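PDB 4OIF: beta-galactosidase from Geobacillus stearothermophilus, which probably hydrolyses terminal non-reducing beta-D-galactose residues from beta-D-galactosides, and carries a bound zinc ion. Local coordinates for residues 191-196 with 215-220; 107-112 with 209-214; 2-7 with 632-637. All blocks are in the same frame, centred on the assembly; numbering follows the deposited sequence.

Contact 1: 191-196 with 215-220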
loop_
_atom_site.group_PDB
_atom_site.type_symbol
_atom_site.label_atom_id
_atom_site.label_comp_id
_atom_site.label_asym_id
_atom_site.label_seq_id
_atom_site.Cartn_x
_atom_site.Cartn_y
_atom_site.Cartn_z
ATOM N N TRP A 191 10.226 16.166 26.961
ATOM C CA TRP A 191 9.729 15.109 26.079
ATOM C C TRP A 191 8.656 14.241 26.706
ATOM O O TRP A 191 8.102 13.369 26.029
ATOM C CB TRP A 191 10.867 14.201 25.643
ATOM C CG TRP A 191 11.808 14.819 24.708
ATOM C CD1 TRP A 191 11.771 16.095 24.214
ATOM C CD2 TRP A 191 12.948 14.195 24.131
ATOM N NE1 TRP A 191 12.828 16.297 23.357
ATOM C CE2 TRP A 191 13.564 15.144 23.291
ATOM C CE3 TRP A 191 13.509 12.924 24.239
ATOM C CZ2 TRP A 191 14.707 14.857 22.568
ATOM C CZ3 TRP A 191 14.648 12.644 23.529
ATOM C CH2 TRP A 191 15.238 13.604 22.703
ATOM N N TRP A 192 8.393 14.464 27.996
ATOM C CA TRP A 192 7.429 13.673 28.778
ATOM C C TRP A 192 7.759 12.174 28.719
ATOM O O TRP A 192 6.895 11.337 28.425
ATOM C CB TRP A 192 5.993 13.929 28.291
ATOM C CG TRP A 192 4.951 13.705 29.359
ATOM C CD1 TRP A 192 4.154 12.613 29.503
ATOM C CD2 TRP A 192 4.620 14.590 30.446
ATOM N NE1 TRP A 192 3.344 12.760 30.604
ATOM C CE2 TRP A 192 3.610 13.962 31.202
ATOM C CE3 TRP A 192 5.076 15.849 30.845
ATOM C CZ2 TRP A 192 3.046 14.548 32.335
ATOM C CZ3 TRP A 192 4.517 16.433 31.965
ATOM C CH2 TRP A 192 3.511 15.780 32.701
ATOM N N THR A 193 9.011 11.840 29.007
ATOM C CA THR A 193 9.486 10.473 28.839
ATOM C C THR A 193 9.031 9.530 29.944
ATOM O O THR A 193 9.213 8.318 29.824
ATOM C CB THR A 193 11.016 10.412 28.764
ATOM O OG1 THR A 193 11.579 11.093 29.887
ATOM C CG2 THR A 193 11.500 11.060 27.484
ATOM N N SER A 194 8.439 10.068 31.006
ATOM C CA SER A 194 7.866 9.218 32.044
ATOM C C SER A 194 6.815 8.273 31.469
ATOM O O SER A 194 6.664 7.140 31.918
ATOM C CB SER A 194 7.251 10.071 33.153
ATOM O OG SER A 194 6.419 11.072 32.602
ATOM N N PHE A 195 6.089 8.763 30.472
ATOM C CA PHE A 195 5.097 7.984 29.746
ATOM C C PHE A 195 5.735 6.739 29.107
ATOM O O PHE A 195 6.740 6.838 28.402
ATOM C CB PHE A 195 4.439 8.880 28.686
ATOM C CG PHE A 195 3.434 8.181 27.827
ATOM C CD1 PHE A 195 2.161 7.911 28.306
ATOM C CD2 PHE A 195 3.756 7.800 26.531
ATOM C CE1 PHE A 195 1.225 7.266 27.510
ATOM C CE2 PHE A 195 2.819 7.157 25.728
ATOM C CZ PHE A 195 1.555 6.890 26.222
ATOM N N TRP A 196 5.156 5.571 29.377
ATOM C CA TRP A 196 5.660 4.294 28.857
ATOM C C TRP A 196 7.108 4.011 29.277
ATOM O O TRP A 196 7.849 3.338 28.562
ATOM C CB TRP A 196 5.533 4.242 27.325
ATOM C CG TRP A 196 4.114 4.066 26.870
ATOM C CD1 TRP A 196 3.024 3.896 27.659
ATOM C CD2 TRP A 196 3.640 4.051 25.521
ATOM N NE1 TRP A 196 1.892 3.774 26.890
ATOM C CE2 TRP A 196 2.245 3.863 25.571
ATOM C CE3 TRP A 196 4.258 4.192 24.276
ATOM C CZ2 TRP A 196 1.454 3.817 24.421
ATOM C CZ3 TRP A 196 3.467 4.139 23.133
ATOM C CH2 TRP A 196 2.084 3.956 23.214
ATOM N N HIS A 215 9.540 5.532 18.118
ATOM C CA HIS A 215 8.897 6.477 17.213
ATOM C C HIS A 215 7.635 7.041 17.857
ATOM O O HIS A 215 6.813 7.665 17.190
ATOM C CB HIS A 215 8.573 5.808 15.873
ATOM C CG HIS A 215 7.847 4.512 16.017
ATOM N ND1 HIS A 215 6.496 4.443 16.286
ATOM C CD2 HIS A 215 8.289 3.232 15.964
ATOM C CE1 HIS A 215 6.135 3.175 16.384
ATOM N NE2 HIS A 215 7.205 2.420 16.192
ATOM N N THR A 216 7.500 6.811 19.161
ATOM C CA THR A 216 6.316 7.200 19.920
ATOM C C THR A 216 6.574 8.366 20.885
ATOM O O THR A 216 5.679 8.762 21.642
ATOM C CB THR A 216 5.758 6.012 20.745
ATOM O OG1 THR A 216 6.696 5.655 21.774
ATOM C CG2 THR A 216 5.507 4.811 19.853
ATOM N N ILE A 217 7.790 8.909 20.877
ATOM C CA ILE A 217 8.073 10.107 21.668
ATOM C C ILE A 217 8.130 11.331 20.744
ATOM O O ILE A 217 9.078 11.502 19.980
ATOM C CB ILE A 217 9.391 9.983 22.472
ATOM C CG1 ILE A 217 9.458 8.653 23.233
ATOM C CG2 ILE A 217 9.530 11.138 23.449
ATOM C CD1 ILE A 217 10.764 8.458 24.028
ATOM N N HIS A 218 7.101 12.173 20.822
ATOM C CA HIS A 218 6.959 13.315 19.931
ATOM C C HIS A 218 8.136 14.279 20.030
ATOM O O HIS A 218 8.617 14.779 19.020
ATOM C CB HIS A 218 5.660 14.072 20.225
ATOM C CG HIS A 218 4.412 13.284 19.946
ATOM N ND1 HIS A 218 4.129 12.748 18.706
ATOM C CD2 HIS A 218 3.362 12.966 20.742
ATOM C CE1 HIS A 218 2.963 12.124 18.756
ATOM N NE2 HIS A 218 2.481 12.233 19.982
ATOM N N GLY A 219 8.597 14.540 21.246
ATOM C CA GLY A 219 9.672 15.498 21.462
ATOM C C GLY A 219 10.967 15.026 20.838
ATOM O O GLY A 219 11.748 15.827 20.319
ATOM N N LEU A 220 11.189 13.713 20.883
ATOM C CA LEU A 220 12.324 13.106 20.205
ATOM C C LEU A 220 12.181 13.282 18.697
ATOM O O LEU A 220 13.132 13.658 18.031
ATOM C CB LEU A 220 12.459 11.623 20.567
ATOM C CG LEU A 220 13.419 10.776 19.719
ATOM C CD1 LEU A 220 14.830 11.366 19.679
ATOM C CD2 LEU A 220 13.464 9.330 20.204
HETATM O O HOH W 1 7.130 13.859 23.569
#
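The indole of W191 lies with one face against the backbone of G219 and L220. G219 CA stands 3.8 Å from the centroid of the five-membered ring of W191, and L220 CB stands 4.0 Å from the centroid of its six-membered ring, two CH-pi contacts side by side on the same face. L220 CD1 reaches W191 CH2, while I217 CG2 comes in obliquely beside W191 CB. The second indole is met differently: the methyl and hydroxyl of T216 lie at the edge of W196, T216 CB being 3.8 Å from W196 CZ3, and one face of W196 is covered by F195, whose CE2 sits over its centre. The hydroxyl of T216 is itself held by E214.

Here two helices are joined end to start. W192, with positive phi (55°), closes helix 184-191 in a Schellman motif, and I217 is the N-cap residue of helix 218-246. Water 1 donates to W191 O (2.7 Å) and accepts from G219 N (2.8 Å from the water oxygen), so the carbonyl ending one helix is tied to an amide in the first turn of the next.

A beta carbon on G219 would fall 2.3 Å from W191 CD1, so the close approach depends on the missing side chain. W191 NE1 is hydrogen-bonded to D223, farther along helix 218-246. An alanine at W191 would take away both CH-pi contacts and the bond to D223, and would probably loosen the start of helix 218-246 against the end of helix 184-191. W192 NE1 bonds Q25 of the second subunit, and the W196 ring meets F53 of that subunit.

Contact 2: 107-112 with 209-214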
loop_
_atom_site.group_PDB
_atom_site.type_symbol
_atom_site.label_atom_id
_atom_site.label_comp_id
_atom_site.label_asym_id
_atom_site.label_seq_id
_atom_site.Cartn_x
_atom_site.Cartn_y
_atom_site.Cartn_z
ATOM N N VAL A 107 23.054 5.764 6.770
ATOM C CA VAL A 107 22.325 4.723 7.459
ATOM C C VAL A 107 20.899 5.229 7.603
ATOM O O VAL A 107 20.696 6.301 8.191
ATOM C CB VAL A 107 22.939 4.421 8.836
ATOM C CG1 VAL A 107 22.096 3.429 9.581
ATOM C CG2 VAL A 107 24.360 3.910 8.678
ATOM N N ASN A 108 19.912 4.504 7.065
ATOM C CA ASN A 108 18.546 5.030 7.112
ATOM C C ASN A 108 17.948 4.898 8.502
ATOM O O ASN A 108 18.647 4.522 9.450
ATOM C CB ASN A 108 17.634 4.367 6.077
ATOM C CG ASN A 108 17.451 2.878 6.296
ATOM O OD1 ASN A 108 17.801 2.326 7.336
ATOM N ND2 ASN A 108 16.889 2.217 5.296
ATOM N N ALA A 109 16.664 5.222 8.624
ATOM C CA ALA A 109 16.005 5.222 9.927
ATOM C C ALA A 109 15.953 3.817 10.515
ATOM O O ALA A 109 16.089 3.643 11.732
ATOM C CB ALA A 109 14.610 5.806 9.815
ATOM N N ALA A 110 15.772 2.820 9.647
ATOM C CA ALA A 110 15.717 1.412 10.066
ATOM C C ALA A 110 17.099 0.843 10.339
ATOM O O ALA A 110 17.245 -0.358 10.506
ATOM C CB ALA A 110 15.025 0.575 9.019
ATOM N N ARG A 111 18.100 1.720 10.356
ATOM C CA ARG A 111 19.499 1.389 10.626
ATOM C C ARG A 111 20.171 0.522 9.531
ATOM O O ARG A 111 21.193 -0.124 9.770
ATOM C CB ARG A 111 19.624 0.721 12.001
ATOM C CG ARG A 111 18.980 1.526 13.154
ATOM C CD ARG A 111 19.361 3.006 13.096
ATOM N NE ARG A 111 19.326 3.649 14.406
ATOM C CZ ARG A 111 18.439 4.575 14.766
ATOM N NH1 ARG A 111 17.502 4.978 13.904
ATOM N NH2 ARG A 111 18.496 5.104 15.987
ATOM N N VAL A 112 19.623 0.547 8.322
ATOM C CA VAL A 112 20.272 -0.069 7.182
ATOM C C VAL A 112 21.306 0.868 6.545
ATOM O O VAL A 112 21.007 2.025 6.218
ATOM C CB VAL A 112 19.245 -0.474 6.107
ATOM C CG1 VAL A 112 19.943 -1.085 4.909
ATOM C CG2 VAL A 112 18.235 -1.442 6.688
ATOM N N PRO A 209 14.972 8.574 16.389
ATOM C CA PRO A 209 13.750 7.783 16.237
ATOM C C PRO A 209 13.870 6.753 15.120
ATOM O O PRO A 209 14.638 6.954 14.181
ATOM C CB PRO A 209 12.690 8.838 15.904
ATOM C CG PRO A 209 13.461 9.967 15.327
ATOM C CD PRO A 209 14.721 9.999 16.127
ATOM N N SER A 210 13.124 5.660 15.233
ATOM C CA SER A 210 13.242 4.575 14.281
ATOM C C SER A 210 12.001 3.711 14.210
ATOM O O SER A 210 11.365 3.438 15.228
ATOM C CB SER A 210 14.438 3.694 14.622
ATOM O OG SER A 210 14.515 2.618 13.710
ATOM N N PRO A 211 11.647 3.286 12.990
ATOM C CA PRO A 211 10.556 2.336 12.762
ATOM C C PRO A 211 10.781 1.014 13.509
ATOM O O PRO A 211 9.822 0.278 13.757
ATOM C CB PRO A 211 10.586 2.126 11.240
ATOM C CG PRO A 211 11.949 2.603 10.804
ATOM C CD PRO A 211 12.244 3.748 11.727
ATOM N N ILE A 212 12.027 0.710 13.862
ATOM C CA ILE A 212 12.314 -0.524 14.596
ATOM C C ILE A 212 12.824 -0.228 15.998
ATOM O O ILE A 212 13.345 -1.124 16.678
ATOM C CB ILE A 212 13.352 -1.422 13.881
ATOM C CG1 ILE A 212 14.697 -0.702 13.751
ATOM C CG2 ILE A 212 12.828 -1.892 12.536
ATOM C CD1 ILE A 212 15.893 -1.657 13.580
ATOM N N GLY A 213 12.658 1.022 16.424
ATOM C CA GLY A 213 13.049 1.443 17.754
ATOM C C GLY A 213 11.999 2.320 18.427
ATOM O O GLY A 213 10.927 1.867 18.821
ATOM N N GLU A 214 12.325 3.597 18.575
ATOM C CA GLU A 214 11.458 4.538 19.253
ATOM C C GLU A 214 10.858 5.519 18.252
ATOM O O GLU A 214 11.584 6.261 17.609
ATOM C CB GLU A 214 12.237 5.297 20.323
ATOM C CG GLU A 214 11.374 6.218 21.152
ATOM C CD GLU A 214 10.252 5.464 21.838
ATOM O OE1 GLU A 214 9.128 5.405 21.270
ATOM O OE2 GLU A 214 10.508 4.914 22.934
#
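S210 and R111 converge on one carbonyl oxygen, A109 O, from different directions. With OG anti to its own backbone N (chi1 178°), S210 donates to A109 O at 2.7 Å, coming from above the carbonyl plane. R111 bends back at chi2 (-46°) over its own turn and places NH1 in that plane, on a lone pair of A109 O, at 2.9 Å. Its guanidinium edge then faces P209 O, to which NH1 gives a weak hydrogen bond of 3.5 Å, and NH2 reaches S208 O. R111 NH1 also rests against S210 CB, 3.4 Å away, which approaches the guanidinium obliquely.

Both partners are turns. Residues 108-111 and 210-213 each form a type I beta turn, and the second is reinforced by an ST turn in which S210 OG accepts from I212 N at 3.1 Å; the hydroxyl thus has one bond within its turn and one across the contact. G213 and E214 both face S210 in a classic beta bulge. On the first loop, N108 OD1 accepts from V112 N, a side-chain bond spanning the turn.

Beyond the polar cluster the pairing is mostly apolar. A109 CB packs on P211 CD at 3.7 Å and A110 CB lies near P211 CG; separately, I212 CD1 touches the carbonyl oxygen A110 O at 3.6 Å. The turns sit at the trimer interface: L115 of the second subunit packs on R111, and E214 OE2 receives the amide of G118 of that subunit. The side chain of the zinc ligand C165 is about 8 Å from that of R111.

Contact 3: 2-7 with 632-637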
loop_
_atom_site.group_PDB
_atom_site.type_symbol
_atom_site.label_atom_id
_atom_site.label_comp_id
_atom_site.label_asym_id
_atom_site.label_seq_id
_atom_site.Cartn_x
_atom_site.Cartn_y
_atom_site.Cartn_z
ATOM N N PRO A 2 14.855 54.042 0.589
ATOM C CA PRO A 2 13.812 53.252 1.252
ATOM C C PRO A 2 12.545 53.153 0.405
ATOM O O PRO A 2 11.996 52.067 0.217
ATOM C CB PRO A 2 13.548 54.037 2.537
ATOM C CG PRO A 2 14.856 54.694 2.834
ATOM C CD PRO A 2 15.461 55.037 1.496
ATOM N N LYS A 3 12.113 54.304 -0.102
ATOM C CA LYS A 3 10.883 54.464 -0.881
ATOM C C LYS A 3 10.825 53.510 -2.089
ATOM O O LYS A 3 11.258 53.889 -3.182
ATOM C CB LYS A 3 10.757 55.914 -1.379
ATOM C CG LYS A 3 11.213 57.001 -0.403
ATOM C CD LYS A 3 12.735 57.202 -0.386
ATOM C CE LYS A 3 13.179 57.996 0.838
ATOM N NZ LYS A 3 14.657 58.194 0.880
ATOM N N TYR A 4 10.301 52.291 -1.892
ATOM C CA TYR A 4 10.237 51.267 -2.948
ATOM C C TYR A 4 11.584 51.053 -3.642
ATOM O O TYR A 4 11.624 50.743 -4.834
ATOM C CB TYR A 4 9.213 51.633 -4.039
ATOM C CG TYR A 4 7.752 51.676 -3.645
ATOM C CD1 TYR A 4 7.138 50.614 -2.987
ATOM C CD2 TYR A 4 6.980 52.790 -3.951
ATOM C CE1 TYR A 4 5.788 50.668 -2.642
ATOM C CE2 TYR A 4 5.641 52.852 -3.620
ATOM C CZ TYR A 4 5.048 51.796 -2.966
ATOM O OH TYR A 4 3.712 51.893 -2.645
ATOM N N GLU A 5 12.686 51.238 -2.928
ATOM C CA GLU A 5 13.966 51.225 -3.616
ATOM C C GLU A 5 14.299 49.810 -4.064
ATOM O O GLU A 5 13.949 48.838 -3.398
ATOM C CB GLU A 5 15.078 51.801 -2.735
ATOM C CG GLU A 5 15.918 52.862 -3.456
ATOM C CD GLU A 5 16.604 52.327 -4.713
ATOM O OE1 GLU A 5 17.447 51.410 -4.598
ATOM O OE2 GLU A 5 16.282 52.809 -5.821
ATOM N N ARG A 6 14.949 49.700 -5.216
ATOM C CA ARG A 6 15.360 48.403 -5.727
ATOM C C ARG A 6 16.429 47.788 -4.838
ATOM O O ARG A 6 17.261 48.487 -4.260
ATOM C CB ARG A 6 15.878 48.517 -7.161
ATOM C CG ARG A 6 14.805 48.834 -8.186
ATOM C CD ARG A 6 15.443 49.054 -9.537
ATOM N NE ARG A 6 14.455 49.170 -10.606
ATOM C CZ ARG A 6 13.859 50.303 -10.968
ATOM N NH1 ARG A 6 14.136 51.441 -10.338
ATOM N NH2 ARG A 6 12.977 50.294 -11.962
ATOM N N THR A 7 16.387 46.471 -4.714
ATOM C CA THR A 7 17.417 45.746 -3.993
ATOM C C THR A 7 17.874 44.579 -4.864
ATOM O O THR A 7 17.162 43.585 -5.015
ATOM C CB THR A 7 16.906 45.251 -2.627
ATOM O OG1 THR A 7 15.832 44.335 -2.828
ATOM C CG2 THR A 7 16.405 46.423 -1.779
ATOM N N ALA A 632 1.600 42.568 -8.890
ATOM C CA ALA A 632 2.490 43.676 -9.217
ATOM C C ALA A 632 3.828 43.709 -8.467
ATOM O O ALA A 632 3.976 43.172 -7.364
ATOM C CB ALA A 632 1.764 44.972 -8.985
ATOM N N ARG A 633 4.804 44.363 -9.083
ATOM C CA ARG A 633 6.033 44.728 -8.396
ATOM C C ARG A 633 6.196 46.234 -8.472
ATOM O O ARG A 633 5.750 46.862 -9.415
ATOM C CB ARG A 633 7.224 43.998 -8.998
ATOM C CG ARG A 633 7.138 42.506 -8.724
ATOM C CD ARG A 633 8.245 41.744 -9.352
ATOM N NE ARG A 633 9.532 42.054 -8.749
ATOM C CZ ARG A 633 10.647 41.414 -9.065
ATOM N NH1 ARG A 633 10.596 40.443 -9.971
ATOM N NH2 ARG A 633 11.797 41.743 -8.487
ATOM N N GLN A 634 6.808 46.822 -7.459
ATOM C CA GLN A 634 6.807 48.264 -7.353
ATOM C C GLN A 634 8.212 48.830 -7.355
ATOM O O GLN A 634 9.055 48.432 -6.553
ATOM C CB GLN A 634 6.058 48.690 -6.091
ATOM C CG GLN A 634 4.720 47.993 -5.940
ATOM C CD GLN A 634 3.791 48.687 -4.965
ATOM O OE1 GLN A 634 3.729 48.338 -3.789
ATOM N NE2 GLN A 634 3.056 49.672 -5.456
ATOM N N ALA A 635 8.454 49.755 -8.278
ATOM C CA ALA A 635 9.712 50.490 -8.357
ATOM C C ALA A 635 9.514 51.883 -7.744
ATOM O O ALA A 635 8.379 52.279 -7.476
ATOM C CB ALA A 635 10.174 50.583 -9.803
ATOM N N PRO A 636 10.609 52.623 -7.492
ATOM C CA PRO A 636 10.404 53.976 -6.960
ATOM C C PRO A 636 9.554 54.829 -7.895
ATOM O O PRO A 636 8.612 55.490 -7.460
ATOM C CB PRO A 636 11.826 54.534 -6.864
ATOM C CG PRO A 636 12.704 53.339 -6.762
ATOM C CD PRO A 636 12.041 52.278 -7.585
ATOM N N GLU A 637 9.880 54.772 -9.181
ATOM C CA GLU A 637 9.234 55.591 -10.192
ATOM C C GLU A 637 7.938 55.005 -10.762
ATOM O O GLU A 637 7.137 55.748 -11.328
ATOM C CB GLU A 637 10.213 55.852 -11.340
ATOM C CG GLU A 637 10.537 54.633 -12.208
ATOM C CD GLU A 637 11.599 53.714 -11.605
ATOM O OE1 GLU A 637 11.912 53.853 -10.407
ATOM O OE2 GLU A 637 12.126 52.850 -12.341
HETATM O O HOH W 2 11.449 48.193 -5.548
#
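In the N-terminal segment, residues 3-6 run at 106° to residues 634-637, the end of strand 628-634 and what follows it, and the backbones come nearest at Y4 and P636, whose CA atoms are 4.8 Å apart. Y4 has positive phi (51°); its carbonyl oxygen O lies 3.2 Å from P636 CD, and its CB points toward the segment 632-637. CG of Y4 lies beside its backbone N, and the ring crosses the Q634 side chain obliquely: Q634 CB lies over one ring face, a CH-pi contact of 4.1 Å to the Y4 ring centroid, and Q634 OE1 approaches Y4 CE1. The amide nitrogen of Q634 is engaged by D639.

R6 stretches out, extended from CG to NE, and grips E637 end-on with both terminal nitrogens. R6 NH2 meets E637 OE2 at 2.7 Å in the guanidinium plane, and R6 NH1 meets E637 OE1 at 3.3 Å on its syn lone pair. Guanidinium and carboxylate planes stand 36° apart, so the salt bridge is twisted. A635 CB, 3.5 Å from R6 NH2, lies over a face of the guanidinium, and G403 O takes a further bond from NH2; together these fix the rotation of the group. Water 2 lies between Y4 O and Q634 O, joining the two backbones.

Strands 628-634 and 638-645 are antiparallel neighbours, so A635, P636 and E637 form the turn of a beta-hairpin, at the outer edge of the five-stranded antiparallel sheet of the C-terminal domain, and the chain's N-terminal tail lies over it.

Overall arrangement
Contacts 1 and 2 interlock along the chain, their segments alternating, and they touch where L220 CD1 packs on P209 CD; both belong to the catalytic TIM-barrel part of the protein and meet the second subunit. Their chemistry differs with depth: contact 1 is buried and rests on aromatic faces and a bridging water, whereas contact 2 is a surface pairing of turns held by hydrogen bonds to backbone carbonyls. Contact 3, with its centre about 50 Å from those of both others and on the opposite side of the chain's centre, is partly buried, touches no neighbouring subunit, and relies on a salt bridge. It joins the N-terminal tail to the C-terminal domain and, along the chain, closes a loop within which both other contacts are nested.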